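Local structure of triosephosphate isomerase (4O4V) at residues 57-62 and 87-92; 120-125 and 159-164. The protein probably interconverts D-glyceraldehyde 3-phosphate and dihydroxyacetone phosphate, as a homodimeric TIM-barrel isomerase of glycolysis and gluconeogenesis. One frame throughout, in Å; residues are numbered along the deposited sequence.

Contact 1 of 2, residues 57-62 and 87-92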
ATOM      1  N   ASP A  57     -18.850  -6.822  17.569  1.00 11.73           N
ATOM      2  CA  ASP A  57     -18.686  -5.837  18.626  1.00 11.19           C
ATOM      3  C   ASP A  57     -17.327  -5.109  18.585  1.00 10.91           C
ATOM      4  O   ASP A  57     -17.117  -4.174  19.349  1.00 11.56           O
ATOM      5  CB  ASP A  57     -18.939  -6.450  20.014  1.00 12.47           C
ATOM      6  CG  ASP A  57     -18.026  -7.613  20.366  1.00 12.06           C
ATOM      7  OD1 ASP A  57     -17.599  -8.366  19.474  1.00 14.20           O
ATOM      8  OD2 ASP A  57     -17.731  -7.801  21.560  1.00 13.19           O
ATOM      9  N   TRP A  58     -16.412  -5.565  17.747  1.00  9.51           N
ATOM     10  CA  TRP A  58     -15.154  -4.878  17.472  1.00  9.22           C
ATOM     11  C   TRP A  58     -15.222  -4.312  16.071  1.00  9.28           C
ATOM     12  O   TRP A  58     -16.118  -4.661  15.282  1.00 12.57           O
ATOM     13  CB  TRP A  58     -14.011  -5.858  17.594  1.00  9.33           C
ATOM     14  CG  TRP A  58     -13.761  -6.415  18.960  1.00  8.56           C
ATOM     15  CD1 TRP A  58     -14.496  -6.217  20.100  1.00  9.25           C
ATOM     16  CD2 TRP A  58     -12.652  -7.228  19.347  1.00  8.59           C
ATOM     17  NE1 TRP A  58     -13.911  -6.886  21.156  1.00  9.70           N
ATOM     18  CE2 TRP A  58     -12.767  -7.513  20.720  1.00  9.29           C
ATOM     19  CE3 TRP A  58     -11.572  -7.743  18.642  1.00  9.11           C
ATOM     20  CZ2 TRP A  58     -11.841  -8.306  21.388  1.00 10.52           C
ATOM     21  CZ3 TRP A  58     -10.654  -8.519  19.297  1.00  9.92           C
ATOM     22  CH2 TRP A  58     -10.781  -8.799  20.650  1.00 11.09           C
ATOM     23  N   LYS A  59     -14.296  -3.443  15.725  1.00  9.13           N
ATOM     24  CA  LYS A  59     -14.249  -2.850  14.387  1.00  8.42           C
ATOM     25  C   LYS A  59     -12.911  -3.083  13.720  1.00  7.82           C
ATOM     26  O   LYS A  59     -11.874  -3.207  14.377  1.00  9.11           O
ATOM     27  CB  LYS A  59     -14.544  -1.351  14.465  1.00 10.13           C
ATOM     28  CG  LYS A  59     -15.971  -1.016  14.861  1.00 12.31           C
ATOM     29  CD  LYS A  59     -16.961  -1.391  13.818  1.00 13.86           C
ATOM     30  CE  LYS A  59     -18.359  -0.895  14.222  1.00 16.43           C
ATOM     31  NZ  LYS A  59     -19.394  -1.260  13.230  1.00 23.17           N
ATOM     32  N   VAL A  60     -12.940  -3.130  12.403  1.00  8.54           N
ATOM     33  CA  VAL A  60     -11.763  -3.308  11.565  1.00  7.56           C
ATOM     34  C   VAL A  60     -11.180  -1.956  11.174  1.00  7.84           C
ATOM     35  O   VAL A  60     -11.906  -0.973  10.968  1.00  8.53           O
ATOM     36  CB  VAL A  60     -12.185  -4.128  10.328  1.00  7.98           C
ATOM     37  CG1 VAL A  60     -11.035  -4.322   9.366  1.00  9.48           C
ATOM     38  CG2 VAL A  60     -12.688  -5.492  10.739  1.00  9.98           C
ATOM     39  N   SER A  61      -9.861  -1.909  11.016  1.00  7.64           N
ATOM     40  CA  SER A  61      -9.150  -0.729  10.562  1.00  6.58           C
ATOM     41  C   SER A  61      -8.145  -1.048   9.479  1.00  6.79           C
ATOM     42  O   SER A  61      -7.482  -2.084   9.494  1.00  7.15           O
ATOM     43  CB  SER A  61      -8.371  -0.131  11.747  1.00  7.55           C
ATOM     44  OG  SER A  61      -7.692   1.066  11.425  1.00  7.42           O
ATOM     45  N   ALA A  62      -8.020  -0.124   8.528  1.00  6.50           N
ATOM     46  CA  ALA A  62      -6.853  -0.122   7.661  1.00  6.75           C
ATOM     47  C   ALA A  62      -5.621   0.377   8.379  1.00  5.80           C
ATOM     48  O   ALA A  62      -5.700   0.985   9.459  1.00  6.62           O
ATOM     49  CB  ALA A  62      -7.118   0.742   6.435  1.00  8.01           C
ATOM     50  N   ILE A  87     -15.776  -0.784   6.355  1.00  9.94           N
ATOM     51  CA  ILE A  87     -14.668  -0.496   7.283  1.00  9.39           C
ATOM     52  C   ILE A  87     -14.597   0.993   7.528  1.00 10.67           C
ATOM     53  O   ILE A  87     -14.653   1.771   6.586  1.00 13.43           O
ATOM     54  CB  ILE A  87     -13.356  -1.027   6.697  1.00  9.30           C
ATOM     55  CG1 ILE A  87     -13.432  -2.551   6.557  1.00  9.90           C
ATOM     56  CG2 ILE A  87     -12.175  -0.590   7.553  1.00  9.98           C
ATOM     57  CD1 ILE A  87     -12.368  -3.140   5.687  1.00 11.33           C
ATOM     58  N   GLU A  88     -14.479   1.386   8.793  1.00  9.84           N
ATOM     59  CA  GLU A  88     -14.632   2.764   9.217  1.00 11.69           C
ATOM     60  C   GLU A  88     -13.385   3.443   9.766  1.00 10.93           C
ATOM     61  O   GLU A  88     -13.459   4.632  10.088  1.00 12.05           O
ATOM     62  CB  GLU A  88     -15.730   2.840  10.343  1.00 20.97           C
ATOM     63  CG  GLU A  88     -16.973   1.882  10.217  1.00 20.64           C
ATOM     64  CD  GLU A  88     -17.797   1.737  11.527  1.00 29.64           C
ATOM     65  OE1 GLU A  88     -17.581   2.531  12.481  1.00 26.44           O
ATOM     66  OE2 GLU A  88     -18.654   0.808  11.584  1.00 31.81           O
ATOM     67  N   TRP A  89     -12.301   2.704   9.979  1.00  8.51           N
ATOM     68  CA  TRP A  89     -11.107   3.186  10.669  1.00  7.77           C
ATOM     69  C   TRP A  89      -9.895   3.065   9.771  1.00  7.45           C
ATOM     70  O   TRP A  89      -9.773   2.156   8.962  1.00  7.32           O
ATOM     71  CB  TRP A  89     -10.835   2.338  11.905  1.00  8.13           C
ATOM     72  CG  TRP A  89     -11.672   2.653  13.112  1.00  8.71           C
ATOM     73  CD1 TRP A  89     -12.819   2.018  13.489  1.00  9.03           C
ATOM     74  CD2 TRP A  89     -11.429   3.663  14.094  1.00  7.96           C
ATOM     75  NE1 TRP A  89     -13.291   2.564  14.651  1.00  9.69           N
ATOM     76  CE2 TRP A  89     -12.469   3.589  15.031  1.00  8.34           C
ATOM     77  CE3 TRP A  89     -10.437   4.634  14.264  1.00  8.81           C
ATOM     78  CZ2 TRP A  89     -12.556   4.445  16.119  1.00  9.27           C
ATOM     79  CZ3 TRP A  89     -10.516   5.496  15.342  1.00  9.93           C
ATOM     80  CH2 TRP A  89     -11.561   5.385  16.265  1.00  9.21           C
ATOM     81  N   THR A  90      -8.938   3.967  10.005  1.00  7.41           N
ATOM     82  CA  THR A  90      -7.570   3.792   9.522  1.00  7.15           C
ATOM     83  C   THR A  90      -6.573   4.343  10.521  1.00  6.97           C
ATOM     84  O   THR A  90      -6.835   5.341  11.208  1.00  7.60           O
ATOM     85  CB  THR A  90      -7.328   4.450   8.138  1.00  8.10           C
ATOM     86  OG1 THR A  90      -6.051   4.037   7.618  1.00  8.48           O
ATOM     87  CG2 THR A  90      -7.450   5.943   8.167  1.00 10.48           C
ATOM     88  N   ILE A  91      -5.405   3.718  10.570  1.00  6.84           N
ATOM     89  CA  ILE A  91      -4.201   4.315  11.168  1.00  6.35           C
ATOM     90  C   ILE A  91      -3.594   5.291  10.186  1.00  6.52           C
ATOM     91  O   ILE A  91      -3.619   5.037   8.974  1.00  7.30           O
ATOM     92  CB  ILE A  91      -3.183   3.216  11.549  1.00  6.53           C
ATOM     93  CG1 ILE A  91      -3.811   2.203  12.519  1.00  7.32           C
ATOM     94  CG2 ILE A  91      -1.896   3.789  12.142  1.00  7.54           C
ATOM     95  CD1 ILE A  91      -2.955   0.980  12.784  1.00  9.14           C
ATOM     96  N   LEU A  92      -3.034   6.391  10.692  1.00  6.68           N
ATOM     97  CA  LEU A  92      -2.261   7.342   9.892  1.00  6.81           C
ATOM     98  C   LEU A  92      -1.006   7.730  10.623  1.00  7.55           C
ATOM     99  O   LEU A  92      -1.025   7.922  11.840  1.00  7.44           O
ATOM    100  CB  LEU A  92      -3.079   8.626   9.623  1.00  7.37           C
ATOM    101  CG  LEU A  92      -4.297   8.485   8.720  1.00  8.46           C
ATOM    102  CD1 LEU A  92      -5.007   9.824   8.617  1.00  9.99           C
ATOM    103  CD2 LEU A  92      -3.884   7.989   7.363  1.00 10.31           C
TER
HETATM  104  O   HOH W   1     -14.567  -0.482  10.910  1.00 10.51           O
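The indole of W89 meets K59 and V60: V60 O lies at the ring edge, near its plane, while K59 CB approaches CD1 obliquely at 3.9 Å. F5 meets the indole with its plane inclined by about 55°, and E37, K121 and I123 also touch the W89 side chain. The second flat group is the E88 carboxylate, gripped by a salt bridge in which K59 NZ stands 2.7 Å from E88 OE2, on the syn side but 30° out of the carboxylate plane. A bend in the lysine chain (chi2 -68°) sets CD near the carboxylate, with CE closer still to OE2.

Strands 59-62 and 89-92 are parallel neighbours of the TIM barrel, joined through helix 79-83 as a beta-alpha-beta unit. S61 and W89 point to one face of the sheet, the barrel interior, whereas A62 and T90 point to the other. Two backbone bonds link the strands: A62 N donates to W89 O (2.9 Å) and I91 N to A62 O (3.0 Å). A62 O takes a second donor, S61 OG at 2.8 Å, because the hydroxyl lies anti to its own backbone N; OG also packs on T90 CA.

Next to the paired backbones, water takes the place of a direct bond. One molecule donates to V60 O (2.7 Å) and accepts from E88 N (2.8 Å). I87 CG2 packs on V60 O at 3.4 Å, while V60 CG1 meets the end of I87, on the side where L47, L50 and Q51 of helix 47-53 lie.

Contact 2 of 2, residues 120-125 and 159-164; sequences MKIIYC and DDVVIA
The extended chain of K121 crosses the D160 side chain at a slant, CG against the acid's CG and CE 3.6 Å from D160 OD1. The charges stop short of a salt bridge, with K121 NZ 4.4 Å from D160 OD1; a water spans them, accepting from NZ and donating to OD1, each at 2.9 Å. Beyond this solvent-facing end the backbones zip together: I122 N to D160 O, V162 N to I122 O (2.9 Å), Y124 N to V162 O and A164 N to Y124 O.

This is the regular register of parallel strands 121-126 and 161-165 in the (beta/alpha)8 barrel. On the face of I123 and C125, A164 CB touches both I123 CG2 and C125 SG, each at 4.1 Å; V162 also rests on W89. On the opposite face, I122 CG1, rotated between backbone N and carbonyl carbon (chi1 68°), approaches V161 CG2 at 4.2 Å. That face is backed by helices: A112 and L108 of helix 105-117 meet I122 and Y124, and M149 of helix 138-149 meets Y124 and I163. At the far end, R98 NH2 hydrogen-bonds C125 O.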
ATOM      1  N   MET A 120     -14.445   8.527   7.662  0.54 11.75           N
ATOM      2  CA  MET A 120     -13.555   7.667   8.425  0.54 10.98           C
ATOM      3  C   MET A 120     -13.333   8.214   9.800  0.54 10.31           C
ATOM      4  O   MET A 120     -13.500   9.397  10.089  0.54  9.27           O
ATOM      5  CB  MET A 120     -12.195   7.578   7.773  0.54 12.74           C
ATOM      6  CG  MET A 120     -12.254   7.035   6.392  0.54 11.72           C
ATOM      7  SD  MET A 120     -12.798   5.326   6.288  0.54 17.01           S
ATOM      8  CE  MET A 120     -11.494   4.391   7.073  0.54 16.57           C
ATOM      9  N   LYS A 121     -12.877   7.310  10.638  1.00  9.72           N
ATOM     10  CA  LYS A 121     -12.256   7.633  11.903  1.00  8.76           C
ATOM     11  C   LYS A 121     -10.784   7.300  11.821  1.00  8.16           C
ATOM     12  O   LYS A 121     -10.407   6.370  11.090  1.00  8.90           O
ATOM     13  CB  LYS A 121     -12.909   6.822  13.020  1.00 10.03           C
ATOM     14  CG  LYS A 121     -14.411   7.053  13.146  1.00 12.41           C
ATOM     15  CD  LYS A 121     -15.027   6.169  14.231  1.00 14.57           C
ATOM     16  CE  LYS A 121     -16.535   6.415  14.393  1.00 20.28           C
ATOM     17  NZ  LYS A 121     -17.018   5.767  15.632  1.00 22.06           N
ATOM     18  N   ILE A 122      -9.940   8.045  12.542  1.00  7.65           N
ATOM     19  CA  ILE A 122      -8.515   7.914  12.402  1.00  7.09           C
ATOM     20  C   ILE A 122      -7.808   7.686  13.715  1.00  7.58           C
ATOM     21  O   ILE A 122      -8.210   8.246  14.758  1.00  7.69           O
ATOM     22  CB  ILE A 122      -7.870   9.126  11.671  1.00  7.49           C
ATOM     23  CG1 ILE A 122      -7.927  10.425  12.469  1.00  8.51           C
ATOM     24  CG2 ILE A 122      -8.504   9.312  10.292  1.00  9.49           C
ATOM     25  CD1 ILE A 122      -7.206  11.618  11.817  1.00  9.21           C
ATOM     26  N   ILE A 123      -6.735   6.905  13.664  1.00  7.26           N
ATOM     27  CA  ILE A 123      -5.776   6.775  14.745  1.00  7.34           C
ATOM     28  C   ILE A 123      -4.510   7.441  14.235  1.00  6.81           C
ATOM     29  O   ILE A 123      -3.786   6.874  13.389  1.00  8.01           O
ATOM     30  CB  ILE A 123      -5.506   5.323  15.134  1.00  7.38           C
ATOM     31  CG1 ILE A 123      -6.786   4.593  15.552  1.00  8.06           C
ATOM     32  CG2 ILE A 123      -4.444   5.250  16.233  1.00  8.91           C
ATOM     33  CD1 ILE A 123      -6.649   3.087  15.553  1.00 10.37           C
ATOM     34  N   TYR A 124      -4.262   8.662  14.679  1.00  6.84           N
ATOM     35  CA  TYR A 124      -3.171   9.498  14.152  1.00  7.32           C
ATOM     36  C   TYR A 124      -1.961   9.377  15.075  1.00  6.87           C
ATOM     37  O   TYR A 124      -2.080   9.665  16.282  1.00  7.41           O
ATOM     38  CB  TYR A 124      -3.627  10.950  14.044  1.00  8.05           C
ATOM     39  CG  TYR A 124      -2.714  11.819  13.215  1.00  8.75           C
ATOM     40  CD1 TYR A 124      -1.628  12.442  13.768  1.00  9.60           C
ATOM     41  CD2 TYR A 124      -2.950  11.994  11.858  1.00  9.85           C
ATOM     42  CE1 TYR A 124      -0.794  13.278  12.982  1.00  9.97           C
ATOM     43  CE2 TYR A 124      -2.149  12.807  11.097  1.00 11.05           C
ATOM     44  CZ  TYR A 124      -1.077  13.433  11.651  1.00 10.06           C
ATOM     45  OH  TYR A 124      -0.325  14.257  10.834  1.00 12.87           O
ATOM     46  N   CYS A 125      -0.825   8.948  14.556  1.00  7.00           N
ATOM     47  CA  CYS A 125       0.348   8.654  15.361  1.00  7.22           C
ATOM     48  C   CYS A 125       1.374   9.759  15.315  1.00  7.09           C
ATOM     49  O   CYS A 125       1.562  10.405  14.293  1.00  8.79           O
ATOM     50  CB  CYS A 125       0.991   7.357  14.832  1.00  6.71           C
ATOM     51  SG  CYS A 125      -0.066   5.899  14.833  1.00  8.21           S
ATOM     52  N   ASP A 159     -14.675  13.980  17.418  1.00 11.87           N
ATOM     53  CA  ASP A 159     -15.215  12.726  17.930  1.00 12.50           C
ATOM     54  C   ASP A 159     -14.652  11.520  17.205  1.00 12.08           C
ATOM     55  O   ASP A 159     -14.693  10.423  17.748  1.00 14.13           O
ATOM     56  CB  ASP A 159     -16.759  12.661  17.817  1.00 16.04           C
ATOM     57  CG  ASP A 159     -17.484  13.600  18.744  1.00 21.96           C
ATOM     58  OD1 ASP A 159     -16.965  13.955  19.811  1.00 22.07           O
ATOM     59  OD2 ASP A 159     -18.628  13.950  18.399  1.00 28.64           O
ATOM     60  N   ASP A 160     -14.090  11.728  16.015  1.00 10.28           N
ATOM     61  CA  ASP A 160     -13.592  10.666  15.141  1.00  9.73           C
ATOM     62  C   ASP A 160     -12.071  10.607  15.076  1.00  9.40           C
ATOM     63  O   ASP A 160     -11.529   9.945  14.196  1.00  9.93           O
ATOM     64  CB  ASP A 160     -14.210  10.879  13.768  1.00 11.81           C
ATOM     65  CG  ASP A 160     -15.694  10.568  13.739  1.00 13.98           C
ATOM     66  OD1 ASP A 160     -16.253  10.008  14.701  1.00 16.19           O
ATOM     67  OD2 ASP A 160     -16.305  10.894  12.712  1.00 18.35           O
ATOM     68  N   VAL A 161     -11.398  11.246  16.025  1.00  9.54           N
ATOM     69  CA  VAL A 161      -9.956  11.273  16.118  1.00  8.82           C
ATOM     70  C   VAL A 161      -9.479  10.615  17.398  1.00  8.24           C
ATOM     71  O   VAL A 161      -9.954  10.955  18.481  1.00  9.02           O
ATOM     72  CB  VAL A 161      -9.425  12.723  16.072  1.00 10.14           C
ATOM     73  CG1 VAL A 161      -7.917  12.809  16.265  1.00 11.12           C
ATOM     74  CG2 VAL A 161      -9.820  13.390  14.774  1.00 11.49           C
ATOM     75  N   VAL A 162      -8.523   9.704  17.269  1.00  7.96           N
ATOM     76  CA  VAL A 162      -7.759   9.142  18.374  1.00  6.74           C
ATOM     77  C   VAL A 162      -6.291   9.429  18.074  1.00  6.95           C
ATOM     78  O   VAL A 162      -5.899   9.358  16.899  1.00  7.90           O
ATOM     79  CB  VAL A 162      -8.024   7.619  18.473  1.00  7.99           C
ATOM     80  CG1 VAL A 162      -7.111   6.932  19.462  1.00  9.51           C
ATOM     81  CG2 VAL A 162      -9.494   7.358  18.811  1.00  8.97           C
ATOM     82  N   ILE A 163      -5.492   9.763  19.076  1.00  7.30           N
ATOM     83  CA  ILE A 163      -4.065  10.041  18.870  1.00  6.51           C
ATOM     84  C   ILE A 163      -3.248   8.976  19.567  1.00  7.14           C
ATOM     85  O   ILE A 163      -3.559   8.627  20.701  1.00  8.42           O
ATOM     86  CB  ILE A 163      -3.716  11.439  19.443  1.00  7.94           C
ATOM     87  CG1 ILE A 163      -4.514  12.531  18.724  1.00  9.14           C
ATOM     88  CG2 ILE A 163      -2.219  11.688  19.348  1.00  8.31           C
ATOM     89  CD1 ILE A 163      -4.430  13.886  19.364  1.00  9.97           C
ATOM     90  N   ALA A 164      -2.221   8.451  18.915  1.00  6.83           N
ATOM     91  CA  ALA A 164      -1.309   7.486  19.523  1.00  6.41           C
ATOM     92  C   ALA A 164       0.087   8.073  19.639  1.00  6.89           C
ATOM     93  O   ALA A 164       0.639   8.588  18.648  1.00  8.81           O
ATOM     94  CB  ALA A 164      -1.276   6.198  18.734  1.00  7.81           C
TER
HETATM   95  O   HOH W   2     -15.593  10.886  10.101  1.00 18.36           O
HETATM   96  O   HOH W   3     -16.909   8.383  16.979  1.00 33.80           O

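How the contacts relate
Contacts 1 and 2 illustrate how one closed sheet is assembled from successive strand pairs. They come in series along the chain, contact 1 closing before contact 2 opens, and their centres lie about 10 Å apart. Together they use four consecutive barrel strands in the order 59-62, 89-92, 121-126 and 161-165. The inner two join the contacts directly: E88 O and K121 N are 2.8 Å apart, as are L92 N and I123 O, both probable hydrogen bonds. W89 packs against side chains of contact 2 within the barrel, while helices 95-99 and 105-117 lie between the two pairs in the chain. Half of the eight-stranded parallel barrel is thus one continuous run of neighbouring strands.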